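PDB 3AK2: superoxide dismutase [Mn/Fe] from Aeropyrum pernix, which catalyses the dismutation of superoxide to dioxygen and hydrogen peroxide at a metal centre that works with either manganese or iron. Local coordinates for residues Thr38-Ala43 / Ala74-His79; Phe69-Ala74 / Glu148-Leu153. All blocks are in the same frame, centred on the assembly; numbering follows the deposited sequence.

Interaction 1 (Thr38-Ala43 / Ala74-His79). With MN (manganese (II) ion), chain E.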
ATOM      1  N   THR A  38      -9.917  18.293   7.979  1.00 10.85           N
ATOM      2  CA  THR A  38     -10.352  17.455   6.867  1.00 11.18           C
ATOM      3  C   THR A  38     -10.442  15.982   7.272  1.00 10.64           C
ATOM      4  O   THR A  38     -11.376  15.286   6.876  1.00 10.53           O
ATOM      5  CB  THR A  38      -9.445  17.664   5.636  1.00 11.73           C
ATOM      6  OG1 THR A  38      -9.656  18.984   5.122  1.00 13.64           O
ATOM      7  CG2 THR A  38      -9.743  16.656   4.535  1.00 12.85           C
ATOM      8  N   TYR A  39      -9.486  15.510   8.069  1.00 10.00           N
ATOM      9  CA  TYR A  39      -9.527  14.114   8.512  1.00  9.80           C
ATOM     10  C   TYR A  39     -10.691  13.860   9.460  1.00  9.78           C
ATOM     11  O   TYR A  39     -11.370  12.833   9.367  1.00  9.57           O
ATOM     12  CB  TYR A  39      -8.200  13.673   9.136  1.00  9.90           C
ATOM     13  CG  TYR A  39      -6.994  14.015   8.293  1.00 10.55           C
ATOM     14  CD1 TYR A  39      -6.951  13.704   6.934  1.00 11.02           C
ATOM     15  CD2 TYR A  39      -5.894  14.652   8.859  1.00 10.73           C
ATOM     16  CE1 TYR A  39      -5.842  14.034   6.161  1.00 12.43           C
ATOM     17  CE2 TYR A  39      -4.791  14.983   8.101  1.00 12.39           C
ATOM     18  CZ  TYR A  39      -4.766  14.676   6.760  1.00 12.30           C
ATOM     19  OH  TYR A  39      -3.650  15.004   6.026  1.00 15.78           O
ATOM     20  N   VAL A  40     -10.947  14.805  10.359  1.00  9.78           N
ATOM     21  CA  VAL A  40     -12.101  14.702  11.244  1.00 10.36           C
ATOM     22  C   VAL A  40     -13.382  14.579  10.417  1.00 10.69           C
ATOM     23  O   VAL A  40     -14.180  13.663  10.625  1.00 10.79           O
ATOM     24  CB  VAL A  40     -12.193  15.910  12.205  1.00 10.04           C
ATOM     25  CG1 VAL A  40     -13.476  15.853  13.035  1.00 10.98           C
ATOM     26  CG2 VAL A  40     -10.968  15.961  13.111  1.00 10.93           C
ATOM     27  N   LYS A  41     -13.565  15.492   9.466  1.00 10.70           N
ATOM     28  CA  LYS A  41     -14.741  15.461   8.597  1.00 11.07           C
ATOM     29  C   LYS A  41     -14.828  14.157   7.802  1.00 10.61           C
ATOM     30  O   LYS A  41     -15.908  13.586   7.664  1.00 10.56           O
ATOM     31  CB  LYS A  41     -14.734  16.644   7.629  1.00 11.63           C
ATOM     32  CG  LYS A  41     -14.829  18.015   8.288  1.00 14.29           C
ATOM     33  CD  LYS A  41     -14.781  19.142   7.250  1.00 16.84           C
ATOM     34  CE  LYS A  41     -13.504  19.156   6.411  1.00 19.96           C
ATOM     35  NZ  LYS A  41     -12.449  20.054   6.959  1.00 22.43           N
ATOM     36  N   GLY A  42     -13.694  13.696   7.278  1.00  9.99           N
ATOM     37  CA  GLY A  42     -13.654  12.469   6.492  1.00  9.92           C
ATOM     38  C   GLY A  42     -14.029  11.238   7.293  1.00  9.77           C
ATOM     39  O   GLY A  42     -14.699  10.338   6.781  1.00  9.95           O
ATOM     40  N   ALA A  43     -13.591  11.186   8.548  1.00  9.46           N
ATOM     41  CA  ALA A  43     -13.918  10.059   9.414  1.00  9.32           C
ATOM     42  C   ALA A  43     -15.412  10.047   9.718  1.00  9.61           C
ATOM     43  O   ALA A  43     -16.062   8.999   9.635  1.00  9.70           O
ATOM     44  CB  ALA A  43     -13.094  10.111  10.696  1.00  9.56           C
ATOM     45  N   ALA A  74      -7.330   7.409  11.076  1.00  7.73           N
ATOM     46  CA  ALA A  74      -5.905   7.402  11.354  1.00  7.72           C
ATOM     47  C   ALA A  74      -5.331   8.821  11.343  1.00  7.87           C
ATOM     48  O   ALA A  74      -4.560   9.187  12.226  1.00  8.11           O
ATOM     49  CB  ALA A  74      -5.181   6.519  10.373  1.00  7.87           C
ATOM     50  N   GLY A  75      -5.693   9.628  10.347  1.00  7.84           N
ATOM     51  CA  GLY A  75      -5.215  11.006  10.299  1.00  8.13           C
ATOM     52  C   GLY A  75      -5.626  11.754  11.550  1.00  8.31           C
ATOM     53  O   GLY A  75      -4.837  12.488  12.150  1.00  8.76           O
ATOM     54  N   HIS A  76      -6.869  11.555  11.963  1.00  8.53           N
ATOM     55  CA  HIS A  76      -7.379  12.207  13.150  1.00  8.74           C
ATOM     56  C   HIS A  76      -6.588  11.822  14.407  1.00  8.87           C
ATOM     57  O   HIS A  76      -6.064  12.694  15.104  1.00  9.18           O
ATOM     58  CB  HIS A  76      -8.872  11.911  13.304  1.00  9.03           C
ATOM     59  CG  HIS A  76      -9.472  12.451  14.560  1.00  8.99           C
ATOM     60  ND1 HIS A  76      -9.166  13.699  15.058  1.00  9.47           N
ATOM     61  CD2 HIS A  76     -10.371  11.912  15.415  1.00 10.01           C
ATOM     62  CE1 HIS A  76      -9.850  13.905  16.168  1.00  9.79           C
ATOM     63  NE2 HIS A  76     -10.593  12.838  16.404  1.00 10.61           N
ATOM     64  N   ILE A  77      -6.481  10.531  14.699  1.00  8.59           N
ATOM     65  CA  ILE A  77      -5.784  10.137  15.921  1.00  9.14           C
ATOM     66  C   ILE A  77      -4.296  10.503  15.904  1.00  9.16           C
ATOM     67  O   ILE A  77      -3.756  10.932  16.920  1.00  9.20           O
ATOM     68  CB  ILE A  77      -6.028   8.661  16.287  1.00  9.34           C
ATOM     69  CG1 ILE A  77      -5.661   8.436  17.759  1.00 10.02           C
ATOM     70  CG2 ILE A  77      -5.310   7.706  15.318  1.00  9.35           C
ATOM     71  CD1 ILE A  77      -6.071   7.093  18.294  1.00 11.68           C
ATOM     72  N   MET A  78      -3.642  10.368  14.752  1.00  8.69           N
ATOM     73  CA  MET A  78      -2.221  10.702  14.663  1.00  8.89           C
ATOM     74  C   MET A  78      -1.975  12.184  14.936  1.00  8.96           C
ATOM     75  O   MET A  78      -1.051  12.528  15.671  1.00  8.85           O
ATOM     76  CB  MET A  78      -1.610  10.277  13.321  1.00  8.99           C
ATOM     77  CG  MET A  78      -1.636   8.770  13.052  1.00  9.41           C
ATOM     78  SD  MET A  78      -0.629   7.789  14.190  1.00  9.38           S
ATOM     79  CE  MET A  78       1.027   8.172  13.592  1.00 10.62           C
ATOM     80  N   HIS A  79      -2.806  13.065  14.377  1.00  8.99           N
ATOM     81  CA  HIS A  79      -2.656  14.501  14.662  1.00  9.57           C
ATOM     82  C   HIS A  79      -3.023  14.837  16.104  1.00 10.04           C
ATOM     83  O   HIS A  79      -2.413  15.713  16.714  1.00 10.45           O
ATOM     84  CB  HIS A  79      -3.447  15.360  13.672  1.00  9.35           C
ATOM     85  CG  HIS A  79      -2.866  15.369  12.293  1.00  9.42           C
ATOM     86  ND1 HIS A  79      -3.099  14.356  11.386  1.00  9.24           N
ATOM     87  CD2 HIS A  79      -2.046  16.250  11.670  1.00  9.45           C
ATOM     88  CE1 HIS A  79      -2.450  14.614  10.265  1.00  9.01           C
ATOM     89  NE2 HIS A  79      -1.803  15.758  10.409  1.00  9.68           N
TER
HETATM   90 MN    MN E 215      -0.231  16.338   8.973  1.00  9.38          MN
HETATM   91  O   HOH W   1      -0.123  14.381   8.162  1.00 14.55           O
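At the manganese site of the alpha-hairpin domain, Y39 lies against H79, one of the protein ligands of the metal. The tyrosine CG is anti to its own carbonyl carbon (chi1 -49°), which sets CG against the backbone of G75, 4.0 Å from G75 CA. Further out, Y39 CE2 comes to 3.2 Å from H79 CE1, a tight touch between two rings whose planes are turned 33° against each other. The rings meet obliquely, their centroids 5.1 Å apart.

The imidazole of H79 is fixed at both nitrogens. NE2 binds the manganese at 2.2 Å, alongside H31, D165, H169 and a water. ND1 gives a nearly straight hydrogen bond to G75 O at 2.7 Å, with the oxygen close to the ring plane. The same oxygen accepts the helical bond from H79 N on the opposite face of its carbonyl plane. Two bonds therefore grip G75 O, and the ring's rotation is set by it and the metal together. An alanine at Y39 would probably open a gap beside H79 CE1 and leave H150, which meets the tyrosine ring edge-to-face, without that neighbour. By its place in the family, Y39 is probably the tyrosine that guards substrate access.

One turn before H79, H76 ND1 lies 3.5 Å from V40 CG2; this nitrogen is hydrogen-bonded to H36 NE2.

The contact joins helix 25-54 to helix 62-82, whose local axes approach to 8.1 Å and run 138° apart in direction. Beyond them, W130 of strand 129-136 meets the H79 ring edge-to-face, and L138 of the second subunit packs on H76.

Interaction 2 (Phe69-Ala74 / Glu148-Leu153). With EDO (1,2-ethanediol), chain F.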
ATOM      1  N   PHE A  69     -12.704   5.414   6.036  1.00  8.01           N
ATOM      2  CA  PHE A  69     -12.670   5.479   7.490  1.00  7.99           C
ATOM      3  C   PHE A  69     -11.252   5.267   8.015  1.00  7.30           C
ATOM      4  O   PHE A  69     -10.781   6.034   8.849  1.00  8.25           O
ATOM      5  CB  PHE A  69     -13.625   4.471   8.140  1.00  8.25           C
ATOM      6  CG  PHE A  69     -13.476   4.406   9.633  1.00  9.18           C
ATOM      7  CD1 PHE A  69     -12.770   3.365  10.230  1.00 10.28           C
ATOM      8  CD2 PHE A  69     -13.995   5.416  10.439  1.00 10.48           C
ATOM      9  CE1 PHE A  69     -12.606   3.325  11.614  1.00 12.00           C
ATOM     10  CE2 PHE A  69     -13.826   5.376  11.823  1.00 12.02           C
ATOM     11  CZ  PHE A  69     -13.135   4.326  12.398  1.00 11.43           C
ATOM     12  N   SER A  70     -10.573   4.241   7.519  1.00  7.62           N
ATOM     13  CA  SER A  70      -9.221   3.937   7.956  1.00  7.81           C
ATOM     14  C   SER A  70      -8.303   5.144   7.813  1.00  7.66           C
ATOM     15  O   SER A  70      -7.645   5.552   8.769  1.00  7.80           O
ATOM     16  CB  SER A  70      -8.665   2.766   7.150  1.00  8.23           C
ATOM     17  OG  SER A  70      -7.269   2.636   7.350  1.00  7.98           O
ATOM     18  N   PHE A  71      -8.256   5.723   6.615  1.00  7.55           N
ATOM     19  CA  PHE A  71      -7.344   6.831   6.365  1.00  7.59           C
ATOM     20  C   PHE A  71      -7.652   8.039   7.241  1.00  7.38           C
ATOM     21  O   PHE A  71      -6.747   8.630   7.843  1.00  7.60           O
ATOM     22  CB  PHE A  71      -7.395   7.230   4.893  1.00  7.92           C
ATOM     23  CG  PHE A  71      -6.594   8.462   4.567  1.00  7.94           C
ATOM     24  CD1 PHE A  71      -5.217   8.386   4.376  1.00  8.17           C
ATOM     25  CD2 PHE A  71      -7.216   9.698   4.455  1.00  8.55           C
ATOM     26  CE1 PHE A  71      -4.478   9.534   4.073  1.00  8.04           C
ATOM     27  CE2 PHE A  71      -6.485  10.849   4.153  1.00  8.58           C
ATOM     28  CZ  PHE A  71      -5.117  10.762   3.966  1.00  9.16           C
ATOM     29  N   ASN A  72      -8.925   8.410   7.307  1.00  7.53           N
ATOM     30  CA  ASN A  72      -9.297   9.632   7.997  1.00  7.70           C
ATOM     31  C   ASN A  72      -9.293   9.490   9.509  1.00  7.86           C
ATOM     32  O   ASN A  72      -8.829  10.395  10.214  1.00  8.08           O
ATOM     33  CB  ASN A  72     -10.623  10.161   7.471  1.00  8.00           C
ATOM     34  CG  ASN A  72     -10.499  10.709   6.073  1.00  9.06           C
ATOM     35  OD1 ASN A  72      -9.946  11.788   5.866  1.00 10.36           O
ATOM     36  ND2 ASN A  72     -10.998   9.956   5.096  1.00  9.57           N
ATOM     37  N   TYR A  73      -9.768   8.353  10.013  1.00  8.01           N
ATOM     38  CA  TYR A  73      -9.640   8.077  11.437  1.00  8.11           C
ATOM     39  C   TYR A  73      -8.165   8.098  11.844  1.00  7.58           C
ATOM     40  O   TYR A  73      -7.789   8.735  12.834  1.00  8.26           O
ATOM     41  CB  TYR A  73     -10.268   6.737  11.823  1.00  8.00           C
ATOM     42  CG  TYR A  73     -10.046   6.414  13.285  1.00  8.59           C
ATOM     43  CD1 TYR A  73     -10.965   6.809  14.256  1.00  9.18           C
ATOM     44  CD2 TYR A  73      -8.894   5.747  13.698  1.00  8.51           C
ATOM     45  CE1 TYR A  73     -10.746   6.526  15.608  1.00  9.30           C
ATOM     46  CE2 TYR A  73      -8.663   5.473  15.038  1.00  9.42           C
ATOM     47  CZ  TYR A  73      -9.587   5.862  15.987  1.00  9.22           C
ATOM     48  OH  TYR A  73      -9.338   5.557  17.317  1.00 10.13           O
ATOM     49  N   ALA A  74      -7.330   7.409  11.076  1.00  7.73           N
ATOM     50  CA  ALA A  74      -5.905   7.402  11.354  1.00  7.72           C
ATOM     51  C   ALA A  74      -5.331   8.821  11.343  1.00  7.87           C
ATOM     52  O   ALA A  74      -4.560   9.187  12.226  1.00  8.11           O
ATOM     53  CB  ALA A  74      -5.181   6.519  10.373  1.00  7.87           C
ATOM     54  N   GLU A 148       3.290   5.037   6.639  1.00  8.81           N
ATOM     55  CA  GLU A 148       3.071   5.750   5.377  1.00  9.07           C
ATOM     56  C   GLU A 148       1.615   6.203   5.311  1.00  9.36           C
ATOM     57  O   GLU A 148       0.736   5.553   5.885  1.00  9.35           O
ATOM     58  CB  GLU A 148       3.453   4.871   4.182  1.00  9.37           C
ATOM     59  CG  GLU A 148       4.964   4.679   4.060  1.00  9.37           C
ATOM     60  CD  GLU A 148       5.393   3.808   2.890  1.00 10.13           C
ATOM     61  OE1 GLU A 148       6.521   3.276   2.955  1.00 10.37           O
ATOM     62  OE2 GLU A 148       4.618   3.652   1.914  1.00 11.42           O
ATOM     63  N   LYS A 149       1.353   7.312   4.619  1.00  9.24           N
ATOM     64  CA  LYS A 149       0.068   8.005   4.747  1.00  9.10           C
ATOM     65  C   LYS A 149      -0.240   8.131   6.241  1.00  9.00           C
ATOM     66  O   LYS A 149       0.606   8.615   6.987  1.00  9.50           O
ATOM     67  CB  LYS A 149      -1.056   7.300   3.967  1.00  9.23           C
ATOM     68  CG  LYS A 149      -0.860   7.321   2.445  1.00 10.76           C
ATOM     69  CD  LYS A 149      -2.157   7.084   1.663  1.00 12.48           C
ATOM     70  CE  LYS A 149      -2.707   5.684   1.821  1.00 12.93           C
ATOM     71  NZ  LYS A 149      -3.856   5.535   0.885  1.00 10.33           N
ATOM     72  N   HIS A 150      -1.419   7.687   6.674  1.00  8.60           N
ATOM     73  CA  HIS A 150      -1.731   7.595   8.102  1.00  8.58           C
ATOM     74  C   HIS A 150      -1.946   6.170   8.553  1.00  8.33           C
ATOM     75  O   HIS A 150      -2.033   5.902   9.753  1.00  8.45           O
ATOM     76  CB  HIS A 150      -2.997   8.377   8.414  1.00  8.50           C
ATOM     77  CG  HIS A 150      -2.896   9.819   8.071  1.00  8.61           C
ATOM     78  ND1 HIS A 150      -3.842  10.484   7.321  1.00 10.65           N
ATOM     79  CD2 HIS A 150      -1.940  10.724   8.371  1.00  7.50           C
ATOM     80  CE1 HIS A 150      -3.468  11.745   7.177  1.00  8.14           C
ATOM     81  NE2 HIS A 150      -2.318  11.914   7.804  1.00 10.63           N
ATOM     82  N   ASN A 151      -2.030   5.257   7.589  1.00  7.95           N
ATOM     83  CA  ASN A 151      -2.677   3.965   7.803  1.00  7.94           C
ATOM     84  C   ASN A 151      -2.035   2.871   6.970  1.00  8.14           C
ATOM     85  O   ASN A 151      -2.707   1.941   6.544  1.00  8.62           O
ATOM     86  CB  ASN A 151      -4.169   4.070   7.457  1.00  7.93           C
ATOM     87  CG  ASN A 151      -4.407   4.409   5.992  1.00  8.00           C
ATOM     88  OD1 ASN A 151      -3.578   5.053   5.338  1.00  9.40           O
ATOM     89  ND2 ASN A 151      -5.549   3.987   5.474  1.00  8.28           N
ATOM     90  N   VAL A 152      -0.738   3.001   6.714  1.00  7.85           N
ATOM     91  CA  VAL A 152       0.021   1.980   6.006  1.00  8.48           C
ATOM     92  C   VAL A 152       1.276   1.733   6.834  1.00  8.19           C
ATOM     93  O   VAL A 152       1.970   2.677   7.222  1.00  8.21           O
ATOM     94  CB  VAL A 152       0.373   2.419   4.560  1.00  8.50           C
ATOM     95  CG1 VAL A 152       1.202   1.350   3.838  1.00  9.59           C
ATOM     96  CG2 VAL A 152      -0.900   2.740   3.761  1.00  9.42           C
ATOM     97  N   LEU A 153       1.539   0.460   7.118  1.00  8.11           N
ATOM     98  CA  LEU A 153       2.635  -0.003   7.996  1.00  8.28           C
ATOM     99  C   LEU A 153       2.308   0.085   9.478  1.00  8.38           C
ATOM    100  O   LEU A 153       3.028  -0.490  10.295  1.00  8.47           O
ATOM    101  CB  LEU A 153       3.979   0.693   7.723  1.00  8.71           C
ATOM    102  CG  LEU A 153       4.506   0.720   6.288  1.00  8.61           C
ATOM    103  CD1 LEU A 153       5.845   1.448   6.227  1.00  9.43           C
ATOM    104  CD2 LEU A 153       4.621  -0.673   5.694  1.00 10.93           C
TER
HETATM  105  C1  EDO F 216       0.721   4.765  -0.618  1.00 18.14           C
HETATM  106  O1  EDO F 216      -0.201   5.858  -0.585  1.00 20.53           O
HETATM  107  C2  EDO F 216       1.309   4.562   0.771  1.00 17.97           C
HETATM  108  O2  EDO F 216       2.558   5.256   0.850  1.00 20.64           O
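N151 holds CG between its backbone N and carbonyl carbon, the crowded position (chi1 63°), with the amide beyond it lying beside S70. On the helix, F71 has CG anti to the backbone N, and the far part of its ring meets H150. N151 ND2 donates to S70 OG over 2.9 Å, almost straight at 170° and with the oxygen in the amide plane. S70 OG is used twice, since it also bonds L153 O of the second subunit. The other end of the amide fares differently: N151 OD1 sits at the edge of the F71 ring, 3.8 Å from CD1, and is buried there with no hydrogen-bond partner in the model. The two side chains cross at about a right angle.

H150 ND1 sits over one face of the F71 ring, offset toward the rim, 3.4 Å from F71 CE1; the ring planes are at 38°. The same ND1 makes a weak hydrogen bond to F71 O at 3.5 Å. Following strand 141-148, the chain forms a classic beta bulge, N151 and V152 both facing E148, and this irregular run lays H150 and N151 against helix 62-82. The hairpin and C-terminal domains thus meet here. The H150 side chain, whose ring also stacks on W167, comes within about 5 Å of the manganese at its nearest atom.

A74 fits against the loop through its methyl group, CB lying 3.3 Å from H150 O and 3.5 Å from H150 CB. K149 adds its CB at the edge of the F71 ring, 4.1 Å from CE1, while its NZ goes on to a salt bridge with E126 of the third subunit. E148 OE2 receives a hydrogen bond from O2 of an ethanediol, which probably came from the crystallisation liquor.

From the N terminus, the chain first lays down helix 25-54, then returns along helix 62-82, and interaction 1 closes this hairpin across 30 intervening residues. Interaction 2 starts on the same second helix, slightly before the later half of interaction 1, and closes a longer excursion of 73 residues that runs through two helices and two strands to the loop after strand 141-148. The segments alternate along the sequence, so the two loops cross; A74 belongs to both. Helix 62-82 is the common element, tied to its hairpin partner by interaction 1 and to the C-terminal domain by interaction 2. Both contacts also touch the second subunit.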